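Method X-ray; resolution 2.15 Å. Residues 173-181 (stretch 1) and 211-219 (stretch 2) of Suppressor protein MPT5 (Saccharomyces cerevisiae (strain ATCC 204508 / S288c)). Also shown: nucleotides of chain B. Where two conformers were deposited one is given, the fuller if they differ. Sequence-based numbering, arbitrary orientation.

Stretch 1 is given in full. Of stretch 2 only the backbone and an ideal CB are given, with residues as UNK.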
# COMPACT_ATOMS: atom_id res chain seq x y z
N ILE A 173 -6.51 -3.02 -9.15
CA ILE A 173 -5.50 -3.16 -8.10
C ILE A 173 -6.00 -2.73 -6.71
O ILE A 173 -5.85 -3.48 -5.75
CB ILE A 173 -4.23 -2.38 -8.48
CG1 ILE A 173 -3.51 -3.09 -9.63
CG2 ILE A 173 -3.30 -2.22 -7.29
CD1 ILE A 173 -2.56 -2.20 -10.41
N SER A 174 -6.58 -1.54 -6.61
CA SER A 174 -6.98 -0.98 -5.32
C SER A 174 -8.12 -1.75 -4.64
O SER A 174 -8.24 -1.73 -3.42
CB SER A 174 -7.38 0.49 -5.46
OG SER A 174 -6.32 1.28 -5.96
N THR A 175 -8.95 -2.40 -5.45
CA THR A 175 -10.10 -3.13 -4.92
C THR A 175 -9.80 -4.61 -4.74
O THR A 175 -10.71 -5.42 -4.52
CB THR A 175 -11.34 -2.98 -5.82
OG1 THR A 175 -11.10 -3.63 -7.08
CG2 THR A 175 -11.64 -1.50 -6.06
N HIS A 176 -8.53 -4.97 -4.86
CA HIS A 176 -8.11 -6.35 -4.65
C HIS A 176 -7.41 -6.51 -3.30
O HIS A 176 -6.65 -5.64 -2.86
CB HIS A 176 -7.19 -6.80 -5.79
CG HIS A 176 -6.91 -8.27 -5.79
ND1 HIS A 176 -5.98 -8.86 -4.96
CD2 HIS A 176 -7.43 -9.28 -6.53
CE1 HIS A 176 -5.94 -10.15 -5.18
NE2 HIS A 176 -6.81 -10.44 -6.13
N LYS A 177 -7.69 -7.64 -2.64
CA LYS A 177 -7.14 -7.97 -1.33
C LYS A 177 -5.62 -7.82 -1.24
O LYS A 177 -5.10 -7.26 -0.27
CB LYS A 177 -7.53 -9.41 -1.00
CG LYS A 177 -7.21 -9.88 0.40
CD LYS A 177 -7.05 -11.40 0.43
CE LYS A 177 -7.98 -12.09 -0.57
NZ LYS A 177 -7.62 -13.52 -0.80
N HIS A 178 -4.91 -8.32 -2.24
CA HIS A 178 -3.46 -8.26 -2.27
C HIS A 178 -2.96 -6.97 -2.92
O HIS A 178 -2.02 -6.34 -2.42
CB HIS A 178 -2.88 -9.47 -3.02
CG HIS A 178 -3.25 -10.79 -2.41
ND1 HIS A 178 -3.39 -11.94 -3.15
CD2 HIS A 178 -3.51 -11.14 -1.13
CE1 HIS A 178 -3.71 -12.94 -2.36
NE2 HIS A 178 -3.79 -12.48 -1.12
N GLY A 179 -3.59 -6.58 -4.02
CA GLY A 179 -3.21 -5.38 -4.73
C GLY A 179 -3.22 -4.12 -3.89
O GLY A 179 -2.35 -3.26 -4.05
N CYS A 180 -4.20 -4.00 -3.00
CA CYS A 180 -4.32 -2.85 -2.11
C CYS A 180 -3.10 -2.72 -1.20
O CYS A 180 -2.61 -1.62 -0.92
CB CYS A 180 -5.59 -2.98 -1.27
SG CYS A 180 -5.87 -1.64 -0.11
N CYS A 181 -2.60 -3.86 -0.73
CA CYS A 181 -1.43 -3.89 0.14
C CYS A 181 -0.16 -3.53 -0.62
O CYS A 181 0.68 -2.76 -0.14
CB CYS A 181 -1.29 -5.25 0.81
SG CYS A 181 -2.63 -5.66 1.95
N UNK A 211 -16.00 3.71 -1.47
CA UNK A 211 -16.76 2.78 -0.63
C UNK A 211 -16.44 1.32 -0.94
O UNK A 211 -17.23 0.42 -0.64
CB UNK A 211 -18.26 3.02 -0.81
N UNK A 212 -15.29 1.06 -1.54
CA UNK A 212 -14.87 -0.32 -1.75
C UNK A 212 -14.24 -0.86 -0.47
O UNK A 212 -13.64 -0.11 0.30
CB UNK A 212 -13.89 -0.42 -2.92
N UNK A 213 -14.38 -2.17 -0.25
CA UNK A 213 -13.88 -2.80 0.97
C UNK A 213 -12.37 -2.63 1.16
O UNK A 213 -11.88 -2.57 2.29
CB UNK A 213 -14.23 -4.29 0.96
N UNK A 214 -11.64 -2.54 0.05
CA UNK A 214 -10.19 -2.36 0.10
C UNK A 214 -9.81 -0.97 -0.40
O UNK A 214 -8.86 -0.36 0.09
CB UNK A 214 -9.48 -3.43 -0.73
N UNK A 215 -10.56 -0.47 -1.39
CA UNK A 215 -10.28 0.82 -1.98
C UNK A 215 -10.28 1.97 -0.98
O UNK A 215 -9.51 2.92 -1.12
CB UNK A 215 -11.30 1.10 -3.08
N UNK A 216 -11.14 1.86 0.03
CA UNK A 216 -11.26 2.91 1.04
C UNK A 216 -9.95 3.11 1.80
O UNK A 216 -9.63 4.22 2.23
CB UNK A 216 -12.39 2.57 2.02
N UNK A 217 -9.18 2.03 1.96
CA UNK A 217 -7.89 2.11 2.64
C UNK A 217 -6.88 2.91 1.82
O UNK A 217 -6.01 3.60 2.37
CB UNK A 217 -7.35 0.71 2.92
N UNK A 218 -7.00 2.82 0.50
CA UNK A 218 -6.12 3.55 -0.41
C UNK A 218 -6.34 5.07 -0.32
O UNK A 218 -5.39 5.84 -0.27
CB UNK A 218 -6.35 3.07 -1.85
N UNK A 219 -7.61 5.48 -0.30
CA UNK A 219 -7.92 6.90 -0.15
C UNK A 219 -7.36 7.42 1.18
O UNK A 219 -6.76 8.49 1.24
CB UNK A 219 -9.43 7.13 -0.23
P A B 4 -11.30 -6.13 9.18
OP1 A B 4 -11.50 -7.51 9.67
OP2 A B 4 -10.60 -5.13 10.02
O5' A B 4 -10.54 -6.18 7.78
C5' A B 4 -11.08 -6.90 6.68
C4' A B 4 -10.06 -7.05 5.59
O4' A B 4 -9.73 -5.74 5.05
C3' A B 4 -8.72 -7.62 6.02
O3' A B 4 -8.73 -9.03 6.12
C2' A B 4 -7.77 -7.10 4.94
O2' A B 4 -7.84 -7.90 3.77
C1' A B 4 -8.38 -5.72 4.64
N9 A B 4 -7.68 -4.62 5.34
C8 A B 4 -7.83 -4.22 6.65
N7 A B 4 -7.06 -3.20 6.97
C5 A B 4 -6.37 -2.91 5.80
C6 A B 4 -5.39 -1.93 5.49
N6 A B 4 -4.93 -1.03 6.36
N1 A B 4 -4.91 -1.92 4.23
C2 A B 4 -5.37 -2.82 3.35
N3 A B 4 -6.27 -3.78 3.52
C4 A B 4 -6.74 -3.78 4.79
P U B 3 -16.95 -4.23 11.88
OP1 U B 3 -17.18 -5.56 11.27
OP2 U B 3 -16.40 -4.16 13.26
O5' U B 3 -16.00 -3.38 10.92
C5' U B 3 -14.67 -3.78 10.63
C4' U B 3 -14.44 -3.86 9.15
O4' U B 3 -14.71 -2.57 8.52
C3' U B 3 -13.02 -4.19 8.71
O3' U B 3 -12.76 -5.58 8.79
C2' U B 3 -12.98 -3.65 7.28
O2' U B 3 -13.58 -4.56 6.38
C1' U B 3 -13.88 -2.41 7.39
N1 U B 3 -13.10 -1.16 7.55
C2 U B 3 -12.65 -0.55 6.38
O2 U B 3 -12.86 -1.01 5.27
N3 U B 3 -11.93 0.61 6.57
C4 U B 3 -11.63 1.21 7.77
O4 U B 3 -10.97 2.25 7.78
C5 U B 3 -12.14 0.52 8.93
C6 U B 3 -12.85 -0.61 8.79
P U B 6 -2.53 -13.35 6.61
OP1 U B 6 -3.85 -13.74 7.17
OP2 U B 6 -1.30 -13.55 7.42
O5' U B 6 -2.31 -14.09 5.21
C5' U B 6 -3.38 -14.26 4.29
C4' U B 6 -2.89 -14.70 2.93
O4' U B 6 -2.65 -13.53 2.10
C3' U B 6 -1.58 -15.50 2.94
O3' U B 6 -1.63 -16.49 1.91
C2' U B 6 -0.54 -14.44 2.58
O2' U B 6 0.64 -14.95 1.99
C1' U B 6 -1.32 -13.57 1.60
N1 U B 6 -0.82 -12.19 1.48
C2 U B 6 -0.17 -11.86 0.30
O2 U B 6 -0.03 -12.67 -0.60
N3 U B 6 0.30 -10.57 0.22
C4 U B 6 0.18 -9.59 1.19
O4 U B 6 0.65 -8.47 0.97
C5 U B 6 -0.50 -10.01 2.38
C6 U B 6 -0.97 -11.27 2.49

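Position 211 lies out of reach of stretch 1, with nothing within 5.5 Å of its ideal CB, so the contact places no demand on it. The deposited residue is Asn211.

At position 212, CA-to-CB points toward stretch 1, with the ideal CB 4.0 Å from Thr175 CG2. Its phi/psi of -82/149 is extended, just ahead of a turn that leads into a helix, where free backbone NH groups favour a short acceptor: Asp, Asn, Ser or Thr. The residue is Asp212, whose OD2 caps the turn, accepting from the backbone N of position 214 at 2.8 Å and that of position 215 at 2.7 Å. The same OD2 packs 3.3 Å from Thr175 CA, while water 1 lies between the stretches, within hydrogen-bonding reach of Asp212 OD1 (2.6 Å) and Thr175 O (2.9 Å).

Position 213 points sideways into open space, and many polar side chains would serve. It is Gln213, whose OE1 comes no nearer than 5.2 Å to Thr175 O.

Position 214 faces stretch 1 squarely: its ideal CB is 3.4 Å from Ser174 O and 4.0 Å from Cys180 CB, beside the backbone of residues 175-177. A large apolar side chain, aromatic or a long aliphatic such as Leu or Met, would suit this surface. Phe214 fills it. Lys177 CA sits over one ring face, 3.8 Å from the centroid in a CH-pi contact, and Thr175 O lies at the ring edge, 3.3 Å from Phe214 CD2.

At position 215 the CA is 4.9 Å from Thr175 CA, and the ideal CB of position 215 stands 4.0 Å from Thr175 CG2 and 4.2 Å from Ser174 O. Gly, Ala or Ser would suit so close an approach. Gly215 is found, its CA making a CA-H...O contact with Ser174 O at 3.6 Å.

Position 216 points away from stretch 1, toward U3, where a polar side chain could read the base edge. Asn216 does so: OD1 accepts from U3 N3 (2.8 Å) and ND2 donates to U3 O2 (2.9 Å).

Position 217 starts toward Cys180 SG, 4.1 Å from the ideal CB, but bases lie nearby, favouring an aromatic or a long flat side chain such as Arg. Tyr217 turns its end away from stretch 1 and lays a ring face against A4, with CZ 3.2 Å from N7.

Position 218 points toward stretch 1, its ideal CB 4.5 Å from Ser174 OG and 5.0 Å from Cys180 SG, suiting Ile, Leu, Val or Met. Ile218 places CD1 3.6 Å from Cys180 SG and CG1 3.9 Å from Ser174 CB.

Position 219 is out of reach of stretch 1, which sets no preference; the residue is Ile219.

Stretch 2, residues 211-219: NDQFGNYII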
# COMPACT_ATOMS: atom_id res chain seq x y z
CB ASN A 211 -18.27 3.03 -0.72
CG ASN A 211 -19.04 2.31 0.37
OD1 ASN A 211 -18.67 2.37 1.55
ND2 ASN A 211 -20.09 1.60 -0.01
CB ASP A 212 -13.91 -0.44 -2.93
CG ASP A 212 -13.41 -1.86 -3.11
OD1 ASP A 212 -14.13 -2.68 -3.72
OD2 ASP A 212 -12.29 -2.16 -2.64
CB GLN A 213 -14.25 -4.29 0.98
CG GLN A 213 -13.68 -5.08 -0.18
CD GLN A 213 -14.15 -6.52 -0.19
OE1 GLN A 213 -14.31 -7.13 -1.25
NE2 GLN A 213 -14.36 -7.09 1.00
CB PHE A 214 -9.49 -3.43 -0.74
CG PHE A 214 -9.83 -4.83 -0.34
CD1 PHE A 214 -9.72 -5.24 0.99
CD2 PHE A 214 -10.27 -5.75 -1.29
CE1 PHE A 214 -10.05 -6.53 1.36
CE2 PHE A 214 -10.60 -7.05 -0.92
CZ PHE A 214 -10.49 -7.44 0.41
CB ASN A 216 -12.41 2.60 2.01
CG ASN A 216 -12.02 1.59 3.08
OD1 ASN A 216 -11.57 1.96 4.16
ND2 ASN A 216 -12.21 0.31 2.78
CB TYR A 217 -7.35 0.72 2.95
CG TYR A 217 -8.10 0.02 4.07
CD1 TYR A 217 -7.97 0.44 5.38
CD2 TYR A 217 -8.93 -1.07 3.81
CE1 TYR A 217 -8.65 -0.19 6.41
CE2 TYR A 217 -9.61 -1.71 4.83
CZ TYR A 217 -9.47 -1.27 6.13
OH TYR A 217 -10.14 -1.90 7.14
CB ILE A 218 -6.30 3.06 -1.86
CG1 ILE A 218 -5.86 1.60 -2.00
CG2 ILE A 218 -5.51 3.94 -2.82
CD1 ILE A 218 -4.45 1.34 -1.48
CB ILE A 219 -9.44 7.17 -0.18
CG1 ILE A 219 -10.09 6.51 -1.39
CG2 ILE A 219 -9.71 8.67 -0.16
CD1 ILE A 219 -9.43 6.87 -2.71
O HOH W 1 -13.48 -5.16 -3.72
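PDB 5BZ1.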